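Local coordinates for protein 3-methyladenine DNA glycosylase (Helicobacter pylori, PDB 1PU6) that excises alkylated bases such as 3-methyladenine from DNA as a helix-hairpin-helix glycosylase of base excision repair, at residues A20-W24 and Q197-H203; F5-K9 and S184-Y189. The contacts are given in a common frame with arbitrary orientation. Residue numbers count along the deposited sequence, not the author numbering.

Contact 1: residues A20-W24 and Q197-H203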
loop_
_atom_site.group_PDB
_atom_site.type_symbol
_atom_site.label_atom_id
_atom_site.label_comp_id
_atom_site.label_asym_id
_atom_site.label_seq_id
_atom_site.Cartn_x
_atom_site.Cartn_y
_atom_site.Cartn_z
ATOM N N ALA A 20 -11.095 -9.247 -7.170
ATOM C CA ALA A 20 -9.768 -8.786 -6.764
ATOM C C ALA A 20 -8.832 -9.943 -6.410
ATOM O O ALA A 20 -9.298 -11.027 -6.027
ATOM C CB ALA A 20 -9.934 -7.908 -5.520
ATOM N N PRO A 21 -7.517 -9.726 -6.516
ATOM C CA PRO A 21 -6.555 -10.746 -6.051
ATOM C C PRO A 21 -6.545 -10.892 -4.483
ATOM O O PRO A 21 -7.150 -10.119 -3.796
ATOM C CB PRO A 21 -5.197 -10.250 -6.576
ATOM C CG PRO A 21 -5.363 -8.754 -6.798
ATOM C CD PRO A 21 -6.862 -8.529 -7.110
ATOM N N ALA A 22 -5.919 -11.947 -3.977
ATOM C CA ALA A 22 -6.036 -12.389 -2.577
ATOM C C ALA A 22 -5.659 -11.310 -1.535
ATOM O O ALA A 22 -6.224 -11.277 -0.449
ATOM C CB ALA A 22 -5.106 -13.579 -2.345
ATOM N N TRP A 23 -4.659 -10.505 -1.864
ATOM C CA TRP A 23 -4.235 -9.417 -0.950
ATOM C C TRP A 23 -4.705 -8.028 -1.461
ATOM O O TRP A 23 -4.192 -7.027 -1.017
ATOM C CB TRP A 23 -2.693 -9.397 -0.758
ATOM C CG TRP A 23 -2.157 -10.501 0.172
ATOM C CD1 TRP A 23 -2.168 -11.887 -0.045
ATOM C CD2 TRP A 23 -1.500 -10.299 1.421
ATOM N NE1 TRP A 23 -1.579 -12.519 1.025
ATOM C CE2 TRP A 23 -1.180 -11.574 1.948
ATOM C CE3 TRP A 23 -1.181 -9.145 2.168
ATOM C CZ2 TRP A 23 -0.515 -11.738 3.191
ATOM C CZ3 TRP A 23 -0.526 -9.287 3.429
ATOM C CH2 TRP A 23 -0.207 -10.581 3.923
ATOM N N TRP A 24 -5.662 -8.024 -2.418
ATOM C CA TRP A 24 -6.279 -6.846 -3.058
ATOM C C TRP A 24 -5.324 -6.094 -3.991
ATOM O O TRP A 24 -5.641 -5.866 -5.181
ATOM C CB TRP A 24 -6.925 -5.888 -2.044
ATOM C CG TRP A 24 -7.513 -4.650 -2.709
ATOM C CD1 TRP A 24 -8.631 -4.589 -3.529
ATOM C CD2 TRP A 24 -7.004 -3.330 -2.626
ATOM N NE1 TRP A 24 -8.825 -3.298 -3.950
ATOM C CE2 TRP A 24 -7.858 -2.494 -3.382
ATOM C CE3 TRP A 24 -5.939 -2.739 -1.922
ATOM C CZ2 TRP A 24 -7.655 -1.098 -3.494
ATOM C CZ3 TRP A 24 -5.742 -1.358 -2.033
ATOM C CH2 TRP A 24 -6.620 -0.552 -2.795
ATOM N N GLN A 197 -3.035 -10.269 6.175
ATOM C CA GLN A 197 -3.857 -10.344 4.942
ATOM C C GLN A 197 -5.249 -9.773 5.194
ATOM O O GLN A 197 -5.858 -9.179 4.280
ATOM C CB GLN A 197 -3.939 -11.789 4.466
ATOM C CG GLN A 197 -4.555 -11.865 3.050
ATOM C CD GLN A 197 -4.656 -13.295 2.520
ATOM O OE1 GLN A 197 -4.044 -14.234 3.064
ATOM N NE2 GLN A 197 -5.396 -13.451 1.440
ATOM N N LEU A 198 -5.805 -10.013 6.393
ATOM C CA LEU A 198 -7.077 -9.400 6.739
ATOM C C LEU A 198 -7.008 -7.837 6.603
ATOM O O LEU A 198 -7.882 -7.222 5.995
ATOM C CB LEU A 198 -7.537 -9.835 8.148
ATOM C CG LEU A 198 -8.917 -9.365 8.577
ATOM C CD1 LEU A 198 -9.474 -10.421 9.696
ATOM C CD2 LEU A 198 -8.873 -7.979 9.169
ATOM N N TYR A 199 -5.966 -7.206 7.166
ATOM C CA TYR A 199 -5.860 -5.738 7.046
ATOM C C TYR A 199 -5.684 -5.303 5.557
ATOM O O TYR A 199 -6.242 -4.272 5.134
ATOM C CB TYR A 199 -4.651 -5.258 7.870
ATOM C CG TYR A 199 -4.817 -5.234 9.366
ATOM C CD1 TYR A 199 -3.705 -5.395 10.190
ATOM C CD2 TYR A 199 -6.031 -4.950 9.968
ATOM C CE1 TYR A 199 -3.796 -5.340 11.577
ATOM C CE2 TYR A 199 -6.148 -4.876 11.403
ATOM C CZ TYR A 199 -5.006 -5.063 12.183
ATOM O OH TYR A 199 -5.069 -4.996 13.591
ATOM N N ALA A 200 -4.945 -6.103 4.775
ATOM C CA ALA A 200 -4.781 -5.826 3.324
ATOM C C ALA A 200 -6.131 -5.750 2.641
ATOM O O ALA A 200 -6.421 -4.796 1.864
ATOM C CB ALA A 200 -3.887 -6.923 2.681
ATOM N N ARG A 201 -6.978 -6.733 2.940
ATOM C CA ARG A 201 -8.304 -6.798 2.299
ATOM C C ARG A 201 -9.240 -5.711 2.859
ATOM O O ARG A 201 -10.063 -5.164 2.116
ATOM C CB ARG A 201 -8.890 -8.188 2.488
ATOM C CG ARG A 201 -8.140 -9.295 1.667
ATOM C CD ARG A 201 -8.705 -10.645 1.824
ATOM N NE ARG A 201 -10.023 -10.700 1.096
ATOM C CZ ARG A 201 -10.156 -11.004 -0.196
ATOM N NH1 ARG A 201 -9.136 -11.337 -0.953
ATOM N NH2 ARG A 201 -11.405 -11.039 -0.734
ATOM N N PHE A 202 -9.185 -5.461 4.171
ATOM C CA PHE A 202 -10.071 -4.467 4.804
ATOM C C PHE A 202 -9.848 -3.063 4.172
ATOM O O PHE A 202 -10.829 -2.369 3.744
ATOM C CB PHE A 202 -9.795 -4.491 6.341
ATOM C CG PHE A 202 -10.789 -3.740 7.192
ATOM C CD1 PHE A 202 -10.592 -3.731 8.607
ATOM C CD2 PHE A 202 -11.888 -3.070 6.685
ATOM C CE1 PHE A 202 -11.415 -3.037 9.488
ATOM C CE2 PHE A 202 -12.793 -2.354 7.559
ATOM C CZ PHE A 202 -12.550 -2.357 8.981
ATOM N N HIS A 203 -8.597 -2.654 4.035
ATOM C CA HIS A 203 -8.325 -1.346 3.396
ATOM C C HIS A 203 -8.866 -1.391 1.916
ATOM O O HIS A 203 -9.434 -0.397 1.451
ATOM C CB HIS A 203 -6.834 -1.017 3.413
ATOM C CG HIS A 203 -6.479 0.166 2.571
ATOM N ND1 HIS A 203 -7.024 1.425 2.779
ATOM C CD2 HIS A 203 -5.721 0.261 1.446
ATOM C CE1 HIS A 203 -6.544 2.267 1.862
ATOM N NE2 HIS A 203 -5.764 1.582 1.039
HETATM O O HOH W 1 -9.538 -12.508 -3.659
#
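Ala22 O, in the type I turn Pro21–Trp24, is the only acceptor of 20-24 directly hydrogen-bonded by helix residues 197-203. It accepts from Gln197 NE2 and Arg201 NH1, on side chains one helical turn apart, each 3.0 Å from Ala22 O. Arg201 NH1 also donates to a water (3.0 Å) that donates to Ala20 O (2.8 Å), and Arg201 NE to OQ1 of the carboxylated lysine at position 205. Pro21 O closes the turn by accepting from Trp24 N (2.9 Å). Beside these polar links, Gln197 CG sits 3.6 Å from the centroid of the Trp23 five-membered ring, a CH-pi contact over the face, and Trp23 CE3 meets Ala200 CB at 3.5 Å. Trp24 CZ3 approaches His203 CD2 (3.8 Å), while Trp24 NE1 donates to Glu208 OE1. In this helical HhH-GPD fold the loop between helices 4-12 and 31-39 thus docks on one flank of helix 195-203; Leu198 and Phe202 pack instead on helices 4-12 and 167-179, and Ala200 and His203 touch helix 131-141.

Contact 2: residues F5-K9 and S184-Y189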
loop_
_atom_site.group_PDB
_atom_site.type_symbol
_atom_site.label_atom_id
_atom_site.label_comp_id
_atom_site.label_asym_id
_atom_site.label_seq_id
_atom_site.Cartn_x
_atom_site.Cartn_y
_atom_site.Cartn_z
ATOM N N PHE A 5 -14.753 -3.380 13.881
ATOM C CA PHE A 5 -15.173 -4.756 13.615
ATOM C C PHE A 5 -16.572 -4.778 13.023
ATOM O O PHE A 5 -16.853 -5.544 12.092
ATOM C CB PHE A 5 -15.089 -5.641 14.885
ATOM C CG PHE A 5 -15.536 -7.052 14.650
ATOM C CD1 PHE A 5 -16.609 -7.580 15.361
ATOM C CD2 PHE A 5 -14.922 -7.834 13.674
ATOM C CE1 PHE A 5 -17.042 -8.928 15.110
ATOM C CE2 PHE A 5 -15.348 -9.140 13.421
ATOM C CZ PHE A 5 -16.390 -9.681 14.134
ATOM N N GLU A 6 -17.443 -3.892 13.505
ATOM C CA GLU A 6 -18.770 -3.720 12.857
ATOM C C GLU A 6 -18.703 -3.280 11.384
ATOM O O GLU A 6 -19.464 -3.816 10.534
ATOM C CB GLU A 6 -19.689 -2.825 13.671
ATOM C CG GLU A 6 -19.865 -3.307 15.113
ATOM C CD GLU A 6 -20.640 -4.618 15.204
ATOM O OE1 GLU A 6 -20.339 -5.409 16.128
ATOM O OE2 GLU A 6 -21.547 -4.869 14.354
ATOM N N ILE A 7 -17.769 -2.370 11.089
ATOM C CA ILE A 7 -17.569 -1.868 9.733
ATOM C C ILE A 7 -17.036 -3.020 8.863
ATOM O O ILE A 7 -17.510 -3.196 7.735
ATOM C CB ILE A 7 -16.592 -0.657 9.731
ATOM C CG1 ILE A 7 -17.248 0.536 10.456
ATOM C CG2 ILE A 7 -16.156 -0.272 8.290
ATOM C CD1 ILE A 7 -16.311 1.694 10.711
ATOM N N LEU A 8 -16.048 -3.774 9.378
ATOM C CA LEU A 8 -15.501 -4.922 8.639
ATOM C C LEU A 8 -16.619 -5.911 8.265
ATOM O O LEU A 8 -16.734 -6.325 7.082
ATOM C CB LEU A 8 -14.404 -5.638 9.422
ATOM C CG LEU A 8 -13.852 -6.917 8.748
ATOM C CD1 LEU A 8 -13.298 -6.658 7.311
ATOM C CD2 LEU A 8 -12.725 -7.559 9.604
ATOM N N LYS A 9 -17.457 -6.289 9.236
ATOM C CA LYS A 9 -18.568 -7.195 8.904
ATOM C C LYS A 9 -19.491 -6.613 7.807
ATOM O O LYS A 9 -19.915 -7.337 6.865
ATOM C CB LYS A 9 -19.382 -7.512 10.187
ATOM C CG LYS A 9 -18.649 -8.418 11.161
ATOM C CD LYS A 9 -19.526 -8.885 12.335
ATOM C CE LYS A 9 -19.792 -7.725 13.280
ATOM N NZ LYS A 9 -20.716 -8.047 14.411
ATOM N N SER A 184 -13.144 -13.513 16.257
ATOM C CA SER A 184 -14.307 -13.321 15.372
ATOM C C SER A 184 -13.916 -12.848 14.000
ATOM O O SER A 184 -14.512 -13.260 12.961
ATOM C CB SER A 184 -15.280 -12.330 16.017
ATOM O OG SER A 184 -15.815 -12.874 17.213
ATOM N N ALA A 185 -12.932 -11.940 13.971
ATOM C CA ALA A 185 -12.495 -11.330 12.674
ATOM C C ALA A 185 -11.858 -12.433 11.815
ATOM O O ALA A 185 -12.178 -12.583 10.635
ATOM C CB ALA A 185 -11.553 -10.185 12.938
ATOM N N LEU A 186 -11.011 -13.256 12.436
ATOM C CA LEU A 186 -10.343 -14.333 11.690
ATOM C C LEU A 186 -11.353 -15.415 11.229
ATOM O O LEU A 186 -11.208 -16.054 10.147
ATOM C CB LEU A 186 -9.238 -14.972 12.547
ATOM C CG LEU A 186 -8.071 -13.990 12.787
ATOM C CD1 LEU A 186 -7.102 -14.632 13.766
ATOM C CD2 LEU A 186 -7.327 -13.550 11.516
ATOM N N ALA A 187 -12.429 -15.574 12.012
ATOM C CA ALA A 187 -13.465 -16.553 11.650
ATOM C C ALA A 187 -14.298 -16.132 10.422
ATOM O O ALA A 187 -14.917 -17.015 9.733
ATOM C CB ALA A 187 -14.337 -16.831 12.888
ATOM N N LEU A 188 -14.302 -14.831 10.091
ATOM C CA LEU A 188 -14.928 -14.354 8.833
ATOM C C LEU A 188 -14.318 -15.028 7.594
ATOM O O LEU A 188 -14.979 -15.106 6.514
ATOM C CB LEU A 188 -14.775 -12.822 8.656
ATOM C CG LEU A 188 -15.505 -11.901 9.651
ATOM C CD1 LEU A 188 -15.147 -10.476 9.330
ATOM C CD2 LEU A 188 -17.042 -12.117 9.518
ATOM N N TYR A 189 -13.079 -15.509 7.752
ATOM C CA TYR A 189 -12.351 -16.172 6.685
ATOM C C TYR A 189 -12.092 -17.636 7.017
ATOM O O TYR A 189 -11.166 -18.247 6.459
ATOM C CB TYR A 189 -11.017 -15.418 6.465
ATOM C CG TYR A 189 -11.234 -13.967 6.069
ATOM C CD1 TYR A 189 -11.448 -13.585 4.714
ATOM C CD2 TYR A 189 -11.261 -12.964 7.053
ATOM C CE1 TYR A 189 -11.641 -12.204 4.365
ATOM C CE2 TYR A 189 -11.481 -11.629 6.727
ATOM C CZ TYR A 189 -11.677 -11.244 5.381
ATOM O OH TYR A 189 -11.898 -9.898 5.107
#
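Helix 182-187 and the residues just after it lie against helix 4-12 mainly through apolar side chains, with carbon atoms of Ser184 and Lys9 at the margin. Ser184 comes first: its CB lies 3.4 Å from Phe5 CZ. At Ala185 the small side chain lets the Phe5 ring come close to the backbone, with Phe5 CE2 3.7 Å from Ala185 CA and 4.0 Å from Ala185 CB; Leu8 CD2 reaches Ala185 CB at 4.4 Å. Leu186 points away and Ala187 is out of reach, so the next contact is Leu188, three residues after Ala185. Its CA-to-CB bond points toward 5-9, and Leu188 CD1 packs on Leu8 CD2 (3.8 Å) and Phe5 CE2 (4.3 Å). Tyr189 closes the series, its OH 4.2 Å from Leu8 CD1. Leu8, Ala185 and Tyr189 also pack on Leu198, so the N-terminal helix joins the C-terminal helices of the HhH-GPD fold. Tyr189 OH is hydrogen-bonded to the carboxylated lysine at position 205, and Lys9 NZ forms a salt bridge with Glu6 OE1 (3.2 Å). With neither kind of bond between the segments, cohesion is hydrophobic and non-directional, its inner part being buried Phe5, Leu8 and Ala185.

Overall arrangement
From the N terminus the chain enters contact 2 through helix 4-12, then contact 1 through the loop 20-24. It next runs through the helices from 31-39 to 167-179 before returning, first to 184-189 and then to 197-203. Each contact therefore closes a loop of more than 170 residues, and the two cross, since their segments alternate. Their centres lie 13 Å apart and they touch through Leu198 and Phe202. They also share a polar partner: OQ1 of the carboxylated lysine at position 205 is hydrogen-bonded to both Arg201 of contact 1 and Tyr189 of contact 2. Together they tie both the first helix and the loop after it to the C-terminal part of this all-helical fold.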